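Local atomic coordinates of glycosyl hydrolase (PDB entry 5NDX), a protein that probably hydrolyses O-glycosyl bonds as a family 39 glycoside hydrolase, a bacterial orthologue of human alpha-L-iduronidase. Residues 134-137 with 138-141; 125-128 with 129-132; 82-85 with 86-89. The protein carries 2 engineered substitutions. All blocks are in the same frame, centred on the assembly; numbering follows the deposited sequence.

Contact 1: residues 134-137 with 138-141; sequences DELR and TWYF. With 8U8 ((2~{R},3~{S},4~{S},5~{R},6~{S})-6-(4-methyl-2-oxidanylidene-chromen-7-yl)oxy-3,4,5-tris(oxidanyl)oxane-2-carboxylic acid), chain N.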
ATOM      1  N   ASP A 134      23.790  -2.013  -3.098  1.00 42.58           N
ATOM      2  CA  ASP A 134      22.829  -1.124  -3.726  1.00 47.15           C
ATOM      3  C   ASP A 134      21.388  -1.434  -3.208  1.00 46.72           C
ATOM      4  O   ASP A 134      20.706  -0.499  -2.795  1.00 45.86           O
ATOM      5  CB  ASP A 134      22.907  -1.204  -5.253  1.00 50.30           C
ATOM      6  CG  ASP A 134      24.149  -0.487  -5.821  1.00 56.82           C
ATOM      7  OD1 ASP A 134      24.881   0.206  -5.047  1.00 57.80           O
ATOM      8  OD2 ASP A 134      24.387  -0.608  -7.054  1.00 60.25           O
ATOM      9  N   GLU A 135      21.007  -2.726  -3.139  1.00 43.37           N
ATOM     10  CA  GLU A 135      19.687  -3.130  -2.620  1.00 45.23           C
ATOM     11  C   GLU A 135      19.528  -2.676  -1.195  1.00 43.24           C
ATOM     12  O   GLU A 135      18.536  -2.014  -0.893  1.00 40.46           O
ATOM     13  CB  GLU A 135      19.402  -4.635  -2.765  1.00 45.59           C
ATOM     14  CG  GLU A 135      18.092  -5.135  -2.122  1.00 46.40           C
ATOM     15  CD  GLU A 135      16.825  -4.557  -2.743  1.00 44.06           C
ATOM     16  OE1 GLU A 135      16.834  -4.250  -3.925  1.00 47.04           O
ATOM     17  OE2 GLU A 135      15.806  -4.383  -2.044  1.00 43.66           O
ATOM     18  N   LEU A 136      20.511  -2.975  -0.344  1.00 41.89           N
ATOM     19  CA  LEU A 136      20.442  -2.575   1.070  1.00 44.32           C
ATOM     20  C   LEU A 136      20.219  -1.087   1.312  1.00 41.81           C
ATOM     21  O   LEU A 136      19.472  -0.669   2.217  1.00 39.97           O
ATOM     22  CB  LEU A 136      21.705  -3.007   1.828  1.00 49.17           C
ATOM     23  CG  LEU A 136      21.575  -4.090   2.882  1.00 54.33           C
ATOM     24  CD1 LEU A 136      21.012  -3.533   4.128  1.00 56.17           C
ATOM     25  CD2 LEU A 136      20.704  -5.239   2.421  1.00 56.75           C
ATOM     26  N   ARG A 137      20.913  -0.298   0.523  1.00 40.67           N
ATOM     27  CA  ARG A 137      20.851   1.120   0.646  1.00 44.08           C
ATOM     28  C   ARG A 137      19.500   1.693   0.227  1.00 41.30           C
ATOM     29  O   ARG A 137      19.303   2.845   0.463  1.00 41.00           O
ATOM     30  CB  ARG A 137      21.959   1.802  -0.196  1.00 46.82           C
ATOM     31  CG  ARG A 137      23.330   1.697   0.447  1.00 53.59           C
ATOM     32  CD  ARG A 137      24.410   2.297  -0.445  1.00 58.56           C
ATOM     33  NE  ARG A 137      25.558   1.408  -0.602  1.00 65.69           N
ATOM     34  CZ  ARG A 137      26.796   1.604  -0.131  1.00 74.58           C
ATOM     35  NH1 ARG A 137      27.116   2.669   0.601  1.00 81.06           N
ATOM     36  NH2 ARG A 137      27.744   0.698  -0.370  1.00 78.15           N
ATOM     37  N   THR A 138      18.642   0.931  -0.454  1.00 39.37           N
ATOM     38  CA  THR A 138      17.272   1.378  -0.768  1.00 39.24           C
ATOM     39  C   THR A 138      16.294   1.099   0.396  1.00 38.89           C
ATOM     40  O   THR A 138      15.113   1.511   0.317  1.00 37.85           O
ATOM     41  CB  THR A 138      16.718   0.745  -2.066  1.00 36.92           C
ATOM     42  OG1 THR A 138      16.486  -0.661  -1.871  1.00 35.34           O
ATOM     43  CG2 THR A 138      17.660   1.038  -3.338  1.00 36.43           C
ATOM     44  N   TRP A 139      16.768   0.440   1.472  1.00 37.21           N
ATOM     45  CA  TRP A 139      15.911   0.095   2.593  1.00 35.42           C
ATOM     46  C   TRP A 139      15.906   1.234   3.595  1.00 36.19           C
ATOM     47  O   TRP A 139      16.705   2.154   3.456  1.00 34.88           O
ATOM     48  CB  TRP A 139      16.357  -1.157   3.267  1.00 36.14           C
ATOM     49  CG  TRP A 139      16.344  -2.386   2.421  1.00 35.20           C
ATOM     50  CD1 TRP A 139      16.037  -2.487   1.119  1.00 34.92           C
ATOM     51  CD2 TRP A 139      16.743  -3.688   2.849  1.00 36.06           C
ATOM     52  NE1 TRP A 139      16.200  -3.795   0.688  1.00 36.32           N
ATOM     53  CE2 TRP A 139      16.616  -4.552   1.747  1.00 34.90           C
ATOM     54  CE3 TRP A 139      17.118  -4.229   4.091  1.00 37.28           C
ATOM     55  CZ2 TRP A 139      16.900  -5.909   1.828  1.00 34.87           C
ATOM     56  CZ3 TRP A 139      17.391  -5.592   4.169  1.00 36.68           C
ATOM     57  CH2 TRP A 139      17.290  -6.406   3.053  1.00 36.18           C
ATOM     58  N   TYR A 140      14.943   1.218   4.527  1.00 34.97           N
ATOM     59  CA  TYR A 140      14.962   2.101   5.703  1.00 36.45           C
ATOM     60  C   TYR A 140      14.931   1.210   6.924  1.00 36.90           C
ATOM     61  O   TYR A 140      14.247   0.214   6.924  1.00 38.15           O
ATOM     62  CB  TYR A 140      13.809   3.116   5.711  1.00 36.47           C
ATOM     63  CG  TYR A 140      13.905   4.074   4.564  1.00 35.57           C
ATOM     64  CD1 TYR A 140      13.423   3.734   3.317  1.00 35.79           C
ATOM     65  CD2 TYR A 140      14.543   5.295   4.707  1.00 37.12           C
ATOM     66  CE1 TYR A 140      13.585   4.594   2.227  1.00 36.88           C
ATOM     67  CE2 TYR A 140      14.677   6.191   3.626  1.00 36.59           C
ATOM     68  CZ  TYR A 140      14.234   5.831   2.382  1.00 36.11           C
ATOM     69  OH  TYR A 140      14.385   6.719   1.298  1.00 35.91           O
ATOM     70  N   PHE A 141      15.707   1.573   7.945  1.00 37.27           N
ATOM     71  CA  PHE A 141      15.742   0.856   9.207  1.00 37.99           C
ATOM     72  C   PHE A 141      15.113   1.719  10.256  1.00 37.46           C
ATOM     73  O   PHE A 141      15.297   2.930  10.244  1.00 38.22           O
ATOM     74  CB  PHE A 141      17.176   0.525   9.612  1.00 39.99           C
ATOM     75  CG  PHE A 141      17.814  -0.451   8.698  1.00 39.10           C
ATOM     76  CD1 PHE A 141      17.657  -1.817   8.924  1.00 38.87           C
ATOM     77  CD2 PHE A 141      18.450  -0.016   7.550  1.00 39.77           C
ATOM     78  CE1 PHE A 141      18.211  -2.744   8.046  1.00 38.44           C
ATOM     79  CE2 PHE A 141      18.978  -0.931   6.650  1.00 39.04           C
ATOM     80  CZ  PHE A 141      18.861  -2.290   6.911  1.00 39.25           C
TER
HETATM   81  C15 8U8 N 713      11.158   5.830   6.418  1.00 39.80           C
HETATM   82  C13 8U8 N 713      11.484   6.790   5.456  1.00 38.49           C
HETATM   83  C14 8U8 N 713      12.299   7.863   5.793  1.00 37.93           C
HETATM   84  C16 8U8 N 713      12.687   8.774   4.821  1.00 40.89           C
HETATM   85  O9  8U8 N 713      13.360   9.744   5.145  1.00 43.88           O
HETATM   86  O8  8U8 N 713      12.213   8.670   3.550  1.00 39.56           O
HETATM   87  C11 8U8 N 713      11.462   7.608   3.193  1.00 36.64           C
HETATM   88  C10 8U8 N 713      11.121   7.543   1.865  1.00 36.69           C
HETATM   89  C12 8U8 N 713      11.074   6.657   4.126  1.00 35.90           C
HETATM   90  C7  8U8 N 713      10.310   5.583   3.667  1.00 34.62           C
HETATM   91  C8  8U8 N 713       9.954   5.519   2.324  1.00 35.70           C
HETATM   92  C9  8U8 N 713      10.362   6.488   1.405  1.00 37.33           C
HETATM   93  O2  8U8 N 713       9.998   6.366   0.088  1.00 41.07           O
HETATM   94  C5  8U8 N 713      10.766   7.073  -0.922  1.00 39.17           C
HETATM   95  O1  8U8 N 713      10.101   8.348  -0.944  1.00 42.11           O
HETATM   96  C1  8U8 N 713      10.498   9.308  -1.950  1.00 43.03           C
HETATM   97  C6  8U8 N 713      11.985   9.771  -1.752  1.00 46.71           C
HETATM   98  O7  8U8 N 713      12.493   9.700  -0.615  1.00 43.36           O
HETATM   99  O6  8U8 N 713      12.597  10.127  -2.770  1.00 51.91           O
HETATM  100  C2  8U8 N 713      10.279   8.625  -3.298  1.00 42.63           C
HETATM  101  O5  8U8 N 713      10.611   9.501  -4.420  1.00 41.25           O
HETATM  102  C3  8U8 N 713      11.096   7.315  -3.367  1.00 39.15           C
HETATM  103  O4  8U8 N 713      10.791   6.687  -4.585  1.00 38.10           O
HETATM  104  C4  8U8 N 713      10.673   6.377  -2.235  1.00 38.59           C
HETATM  105  O3  8U8 N 713      11.480   5.198  -2.199  1.00 39.84           O
HETATM  106  O   HOH W   1      17.157   4.042   1.663  1.00 43.89           O
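Four hydrogen bonds link residues 134-137 to 138-141, two of them to Glu135 O. Thr138 N reaches Glu135 O from above the carbonyl plane at 3.0 Å, while Thr138 OG1 donates to Glu135 O at 2.6 Å in that plane, on a lone pair. Placing OG1 between the backbone N and the carbonyl carbon (chi1 69°) turns the hydroxyl back to the helix end, and threonine's short branch lets it also bond to Lys91 NZ. Trp139 N completes a type I turn by bonding to Leu136 O at 3.0 Å. In the fourth bond Trp139 NE1 points almost straight, within its ring plane, at Glu135 OE2, 2.8 Å away, arriving on the anti side but 28° out of the carboxylate plane. One water donates to both Arg137 O and Trp139 O.

The apolar contacts centre on Leu136. Its CD2 sits over the six-membered ring of Trp139, 3.7 Å from the centroid, as a CH-pi contact, and its CD1 touches the edge of Phe141 at CZ.

Tyr140 turns to the pocket, where the ligand's coumarin lies over the centre of one ring face, Tyr140 CZ being 3.4 Å from 8U8 C11; the water sits over the opposite face, toward the rim. The turn leads helix 133-136 into barrel strand 140-142, with Trp139 packed against helices 76-87 and 110-131 and strand 91-95.

Contact 2: residues 125-128 with 129-132; sequences DRYG and ARYG. With SO4 (sulfate ion), chain L.
Tyr127 and Tyr131, one helical turn apart, lie side by side and point the same way. Their planes are only 17° apart, but with centroids 5.9 Å from each other little of one ring lies over the other; Tyr127 CD1 and Tyr131 CE2 make the close touch at 3.6 Å. Each ring has the CG of the preceding arginine over one face: Arg126 CG above the centre of Tyr127, Arg130 CG nearer the rim of Tyr131. At the edge of Tyr127 lies Arg130 CD, 3.8 Å from Tyr127 CD1, with the guanidinium almost perpendicular to the ring. The guanidinium of Arg126 in turn meets a sulfate, probably from the crystallisation liquor, at its own edge: NH1 donates to SO4 O2 and NH2 to SO4 O1, both at 3.2 Å.

This is the last part of helix 110-131, one of the helices packed around the TIM barrel, and the i to i+4 bonds run on to its end. Ala129 N, Arg130 N and Tyr131 N donate to the carbonyls of Asp125, Arg126 and Tyr127. The bond from Gly132 N to Gly128 O is weak, and there the helix stops. Gly132, N-cap of helix 133-136, has a positive phi (97°) that glycine, without a CB, adopts readily.

Both arginines run out extended, CG anti to the backbone N (chi1 -176° in Arg126), long enough to reach helix 76-87, where Arg126 pairs with Asp79 and Arg130 with Asp83. The tyrosines suit the same interface: their rings pack on Leu82, while Tyr127 OH hydrogen-bonds to Asp79 and Tyr131 OH probably to Asp83.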
ATOM      1  N   ASP A 125      25.595  -6.979   7.140  1.00 45.67           N
ATOM      2  CA  ASP A 125      26.628  -7.745   6.455  1.00 47.57           C
ATOM      3  C   ASP A 125      26.073  -8.899   5.608  1.00 42.23           C
ATOM      4  O   ASP A 125      26.404  -9.050   4.457  1.00 40.89           O
ATOM      5  CB  ASP A 125      27.640  -8.289   7.463  1.00 52.24           C
ATOM      6  CG  ASP A 125      28.803  -8.943   6.777  1.00 56.55           C
ATOM      7  OD1 ASP A 125      29.622  -8.190   6.240  1.00 60.93           O
ATOM      8  OD2 ASP A 125      28.830 -10.190   6.717  1.00 61.92           O
ATOM      9  N   ARG A 126      25.199  -9.695   6.175  1.00 41.29           N
ATOM     10  CA  ARG A 126      24.645 -10.798   5.437  1.00 40.75           C
ATOM     11  C   ARG A 126      23.784 -10.374   4.218  1.00 40.82           C
ATOM     12  O   ARG A 126      23.931 -10.955   3.123  1.00 40.88           O
ATOM     13  CB  ARG A 126      23.828 -11.637   6.361  1.00 41.94           C
ATOM     14  CG  ARG A 126      23.272 -12.877   5.713  1.00 42.62           C
ATOM     15  CD  ARG A 126      22.478 -13.634   6.753  1.00 43.17           C
ATOM     16  NE  ARG A 126      21.996 -14.884   6.184  1.00 44.44           N
ATOM     17  CZ  ARG A 126      22.748 -15.974   6.017  1.00 49.08           C
ATOM     18  NH1 ARG A 126      24.032 -15.986   6.372  1.00 49.32           N
ATOM     19  NH2 ARG A 126      22.227 -17.064   5.472  1.00 49.06           N
ATOM     20  N   TYR A 127      22.900  -9.386   4.394  1.00 39.29           N
ATOM     21  CA  TYR A 127      21.917  -9.110   3.351  1.00 38.65           C
ATOM     22  C   TYR A 127      22.537  -8.229   2.290  1.00 38.98           C
ATOM     23  O   TYR A 127      22.212  -8.358   1.124  1.00 37.39           O
ATOM     24  CB  TYR A 127      20.541  -8.662   3.936  1.00 37.79           C
ATOM     25  CG  TYR A 127      19.950  -9.817   4.697  1.00 37.07           C
ATOM     26  CD1 TYR A 127      19.654 -11.017   4.045  1.00 37.28           C
ATOM     27  CD2 TYR A 127      19.735  -9.755   6.061  1.00 37.19           C
ATOM     28  CE1 TYR A 127      19.157 -12.111   4.751  1.00 37.59           C
ATOM     29  CE2 TYR A 127      19.300 -10.866   6.771  1.00 37.31           C
ATOM     30  CZ  TYR A 127      19.010 -12.034   6.108  1.00 37.58           C
ATOM     31  OH  TYR A 127      18.570 -13.115   6.810  1.00 38.42           O
ATOM     32  N   GLY A 128      23.516  -7.413   2.684  1.00 41.80           N
ATOM     33  CA  GLY A 128      24.349  -6.676   1.730  1.00 40.51           C
ATOM     34  C   GLY A 128      25.109  -7.609   0.796  1.00 39.77           C
ATOM     35  O   GLY A 128      25.158  -7.373  -0.404  1.00 37.61           O
ATOM     36  N   ALA A 129      25.638  -8.697   1.346  1.00 40.16           N
ATOM     37  CA  ALA A 129      26.258  -9.752   0.537  1.00 40.48           C
ATOM     38  C   ALA A 129      25.260 -10.523  -0.323  1.00 41.60           C
ATOM     39  O   ALA A 129      25.548 -10.851  -1.476  1.00 39.61           O
ATOM     40  CB  ALA A 129      26.971 -10.731   1.433  1.00 40.65           C
ATOM     41  N   ARG A 130      24.102 -10.855   0.259  1.00 39.98           N
ATOM     42  CA  ARG A 130      23.130 -11.714  -0.428  1.00 40.06           C
ATOM     43  C   ARG A 130      22.461 -10.990  -1.589  1.00 39.14           C
ATOM     44  O   ARG A 130      22.274 -11.570  -2.655  1.00 41.94           O
ATOM     45  CB  ARG A 130      22.048 -12.185   0.575  1.00 40.49           C
ATOM     46  CG  ARG A 130      21.129 -13.303   0.119  1.00 39.61           C
ATOM     47  CD  ARG A 130      20.096 -13.587   1.229  1.00 40.19           C
ATOM     48  NE  ARG A 130      19.186 -14.659   0.870  1.00 40.39           N
ATOM     49  CZ  ARG A 130      19.489 -15.962   0.923  1.00 42.54           C
ATOM     50  NH1 ARG A 130      20.694 -16.345   1.269  1.00 43.90           N
ATOM     51  NH2 ARG A 130      18.613 -16.889   0.576  1.00 41.23           N
ATOM     52  N   TYR A 131      22.091  -9.730  -1.389  1.00 37.43           N
ATOM     53  CA  TYR A 131      21.359  -8.963  -2.393  1.00 37.68           C
ATOM     54  C   TYR A 131      22.138  -7.865  -3.083  1.00 38.57           C
ATOM     55  O   TYR A 131      21.653  -7.323  -4.053  1.00 39.73           O
ATOM     56  CB  TYR A 131      20.130  -8.298  -1.763  1.00 37.99           C
ATOM     57  CG  TYR A 131      19.237  -9.235  -1.011  1.00 37.44           C
ATOM     58  CD1 TYR A 131      18.722 -10.366  -1.620  1.00 37.78           C
ATOM     59  CD2 TYR A 131      18.887  -8.972   0.300  1.00 37.04           C
ATOM     60  CE1 TYR A 131      17.897 -11.248  -0.912  1.00 39.69           C
ATOM     61  CE2 TYR A 131      18.071  -9.824   1.008  1.00 37.82           C
ATOM     62  CZ  TYR A 131      17.562 -10.956   0.399  1.00 38.93           C
ATOM     63  OH  TYR A 131      16.767 -11.802   1.132  1.00 39.98           O
ATOM     64  N   GLY A 132      23.323  -7.522  -2.594  1.00 41.91           N
ATOM     65  CA  GLY A 132      24.063  -6.348  -3.089  1.00 42.10           C
ATOM     66  C   GLY A 132      23.819  -5.163  -2.176  1.00 45.70           C
ATOM     67  O   GLY A 132      22.687  -4.982  -1.613  1.00 40.36           O
TER
HETATM   68  S   SO4 L 711      24.960 -19.623   6.705  1.00 91.49           S
HETATM   69  O1  SO4 L 711      23.816 -19.807   5.754  1.00 87.26           O
HETATM   70  O2  SO4 L 711      25.878 -18.588   6.145  1.00 89.43           O
HETATM   71  O3  SO4 L 711      24.513 -19.187   8.066  1.00 81.26           O
HETATM   72  O4  SO4 L 711      25.675 -20.932   6.827  1.00 92.51           O

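Contact 3: residues 82-85 with 86-89; sequences LDVM and IEHR
Residues 82-85 and 86-89 form the last turns of helix 76-87 and the bend that ends it. Two regular i to i+4 bonds remain: Ile86 N donates to Leu82 O at 3.0 Å, nearly straight, and Glu87 N to Asp83 O at the same distance. The pattern then tightens. His88 N bonds to Met85 O at 2.9 Å, from above the carbonyl plane, and has a weak, longer bond to Val84 O. Arg89, with phi 60°, is the C-prime residue of a Schellman motif, in which Arg89 N bonds to Ile86 O and Leu90 N returns to Met85 O.

The imidazole of His88 takes up the carbonyl that the closing turn serves poorly. ND1 donates to Val84 O at 2.8 Å with an N-H...O angle of 170°, and the bond lies in both the carbonyl plane and the ring plane. With CG anti to the carbonyl carbon (chi1 -67°), the ring is folded back along the helix, its edge toward Val84 O. Histidine suits this position because a ring nitrogen can act as a donor close to the backbone. The bond is consistent with a proton on ND1 and would help to hold the ring's orientation.

Ile86 lays its CD1 against Leu82 O, 3.5 Å away, and its side chain packs on Trp139, an apolar neighbour that suits isoleucine. Glu87 is extended; its OE1 comes near Val84 CG1, but its carboxylate finds its charged partner in Arg39.

Around the helix, Leu82 packs on helix 110-131, which Asp83 also faces. Val84 and His88 lie on helix 36-45, while His88 and Arg89 reach strand 549-557.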
ATOM      1  N   LEU A  82      12.849 -12.333   3.782  1.00 38.08           N
ATOM      2  CA  LEU A  82      13.379 -11.255   2.952  1.00 37.89           C
ATOM      3  C   LEU A  82      13.401 -11.627   1.492  1.00 38.81           C
ATOM      4  O   LEU A  82      13.097 -10.767   0.648  1.00 37.19           O
ATOM      5  CB  LEU A  82      14.741 -10.784   3.418  1.00 38.77           C
ATOM      6  CG  LEU A  82      14.731 -10.247   4.860  1.00 41.40           C
ATOM      7  CD1 LEU A  82      16.128  -9.885   5.315  1.00 41.35           C
ATOM      8  CD2 LEU A  82      13.798  -9.049   4.988  1.00 41.67           C
ATOM      9  N   ASP A  83      13.730 -12.880   1.163  1.00 39.07           N
ATOM     10  CA  ASP A  83      13.772 -13.274  -0.240  1.00 39.08           C
ATOM     11  C   ASP A  83      12.400 -13.110  -0.909  1.00 38.29           C
ATOM     12  O   ASP A  83      12.335 -12.691  -2.051  1.00 36.51           O
ATOM     13  CB  ASP A  83      14.196 -14.727  -0.424  1.00 40.50           C
ATOM     14  CG  ASP A  83      15.679 -14.960  -0.247  1.00 40.91           C
ATOM     15  OD1 ASP A  83      16.507 -14.033  -0.132  1.00 42.22           O
ATOM     16  OD2 ASP A  83      15.997 -16.141  -0.173  1.00 40.63           O
ATOM     17  N   VAL A  84      11.309 -13.463  -0.227  1.00 39.91           N
ATOM     18  CA  VAL A  84       9.988 -13.264  -0.843  1.00 40.72           C
ATOM     19  C   VAL A  84       9.657 -11.816  -1.106  1.00 37.80           C
ATOM     20  O   VAL A  84       8.974 -11.548  -2.077  1.00 38.01           O
ATOM     21  CB  VAL A  84       8.687 -13.791  -0.100  1.00 42.61           C
ATOM     22  CG1 VAL A  84       8.367 -15.141  -0.560  1.00 46.96           C
ATOM     23  CG2 VAL A  84       8.644 -13.607   1.380  1.00 40.48           C
ATOM     24  N   MET A  85      10.060 -10.917  -0.218  1.00 37.05           N
ATOM     25  CA  MET A  85       9.877  -9.496  -0.485  1.00 37.94           C
ATOM     26  C   MET A  85      10.640  -9.061  -1.736  1.00 37.13           C
ATOM     27  O   MET A  85      10.032  -8.542  -2.664  1.00 36.59           O
ATOM     28  CB  MET A  85      10.332  -8.641   0.673  1.00 39.96           C
ATOM     29  CG  MET A  85       9.595  -8.874   1.975  1.00 42.31           C
ATOM     30  SD  MET A  85      10.073  -7.487   3.022  1.00 44.30           S
ATOM     31  CE  MET A  85       9.596  -8.237   4.532  1.00 45.38           C
ATOM     32  N   ILE A  86      11.943  -9.327  -1.768  1.00 36.20           N
ATOM     33  CA  ILE A  86      12.832  -8.930  -2.885  1.00 38.01           C
ATOM     34  C   ILE A  86      12.352  -9.487  -4.234  1.00 36.16           C
ATOM     35  O   ILE A  86      12.276  -8.782  -5.213  1.00 35.68           O
ATOM     36  CB  ILE A  86      14.307  -9.319  -2.616  1.00 40.02           C
ATOM     37  CG1 ILE A  86      15.029  -8.322  -1.689  1.00 43.80           C
ATOM     38  CG2 ILE A  86      15.161  -9.258  -3.900  1.00 41.45           C
ATOM     39  CD1 ILE A  86      14.255  -7.660  -0.586  1.00 44.96           C
ATOM     40  N   GLU A  87      11.967 -10.735  -4.238  1.00 36.44           N
ATOM     41  CA  GLU A  87      11.427 -11.394  -5.407  1.00 39.11           C
ATOM     42  C   GLU A  87      10.131 -10.726  -5.944  1.00 39.36           C
ATOM     43  O   GLU A  87       9.876 -10.762  -7.131  1.00 38.83           O
ATOM     44  CB  GLU A  87      11.168 -12.841  -4.994  1.00 44.18           C
ATOM     45  CG  GLU A  87      10.672 -13.745  -6.098  1.00 51.03           C
ATOM     46  CD  GLU A  87      10.044 -15.042  -5.584  1.00 56.47           C
ATOM     47  OE1 GLU A  87      10.077 -15.341  -4.355  1.00 59.17           O
ATOM     48  OE2 GLU A  87       9.498 -15.768  -6.449  1.00 57.45           O
ATOM     49  N   HIS A  88       9.337 -10.070  -5.089  1.00 35.60           N
ATOM     50  CA  HIS A  88       8.136  -9.343  -5.571  1.00 36.49           C
ATOM     51  C   HIS A  88       8.324  -7.828  -5.651  1.00 36.62           C
ATOM     52  O   HIS A  88       7.342  -7.088  -5.626  1.00 34.79           O
ATOM     53  CB  HIS A  88       6.960  -9.725  -4.700  1.00 37.06           C
ATOM     54  CG  HIS A  88       6.585 -11.145  -4.876  1.00 38.29           C
ATOM     55  ND1 HIS A  88       7.088 -12.142  -4.076  1.00 38.83           N
ATOM     56  CD2 HIS A  88       5.855 -11.757  -5.833  1.00 40.43           C
ATOM     57  CE1 HIS A  88       6.632 -13.309  -4.494  1.00 41.48           C
ATOM     58  NE2 HIS A  88       5.884 -13.107  -5.563  1.00 42.38           N
ATOM     59  N   ARG A  89       9.589  -7.387  -5.744  1.00 34.75           N
ATOM     60  CA  ARG A  89       9.949  -5.993  -5.897  1.00 36.25           C
ATOM     61  C   ARG A  89       9.462  -5.157  -4.741  1.00 35.30           C
ATOM     62  O   ARG A  89       8.985  -4.063  -4.920  1.00 36.99           O
ATOM     63  CB  ARG A  89       9.442  -5.451  -7.254  1.00 39.59           C
ATOM     64  CG  ARG A  89       9.858  -6.339  -8.453  1.00 41.74           C
ATOM     65  CD  ARG A  89       9.555  -5.676  -9.804  1.00 43.30           C
ATOM     66  NE  ARG A  89       8.102  -5.530 -10.034  1.00 45.60           N
ATOM     67  CZ  ARG A  89       7.308  -6.411 -10.661  1.00 49.30           C
ATOM     68  NH1 ARG A  89       7.805  -7.547 -11.135  1.00 54.24           N
ATOM     69  NH2 ARG A  89       5.998  -6.164 -10.816  1.00 45.95           N
TER

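The three contacts follow one another along the chain in the order 3, 2, 1 and lie on the same side of the chain's centre. Contacts 2 and 3 are joined by charge and hydroxyl: Arg130 NH2 lies 2.8 Å from Asp83 OD2, and Tyr131 OH probably bonds to Asp83 OD1 at 2.6 Å. Contact 1 packs against both, with Leu136 CD2 3.5 Å from Tyr127 C and Trp139 CZ2 4.0 Å from Ile86 CD1. Their centres are 10 to 13 Å apart. Of the three, contact 1 touches the 8U8 whose coumarin covers Tyr140, in a pocket where Lys54 and Arg23 hydrogen-bond 8U8; the side chain of Arg89 in contact 3 stays about 12 Å from a bound 8U8.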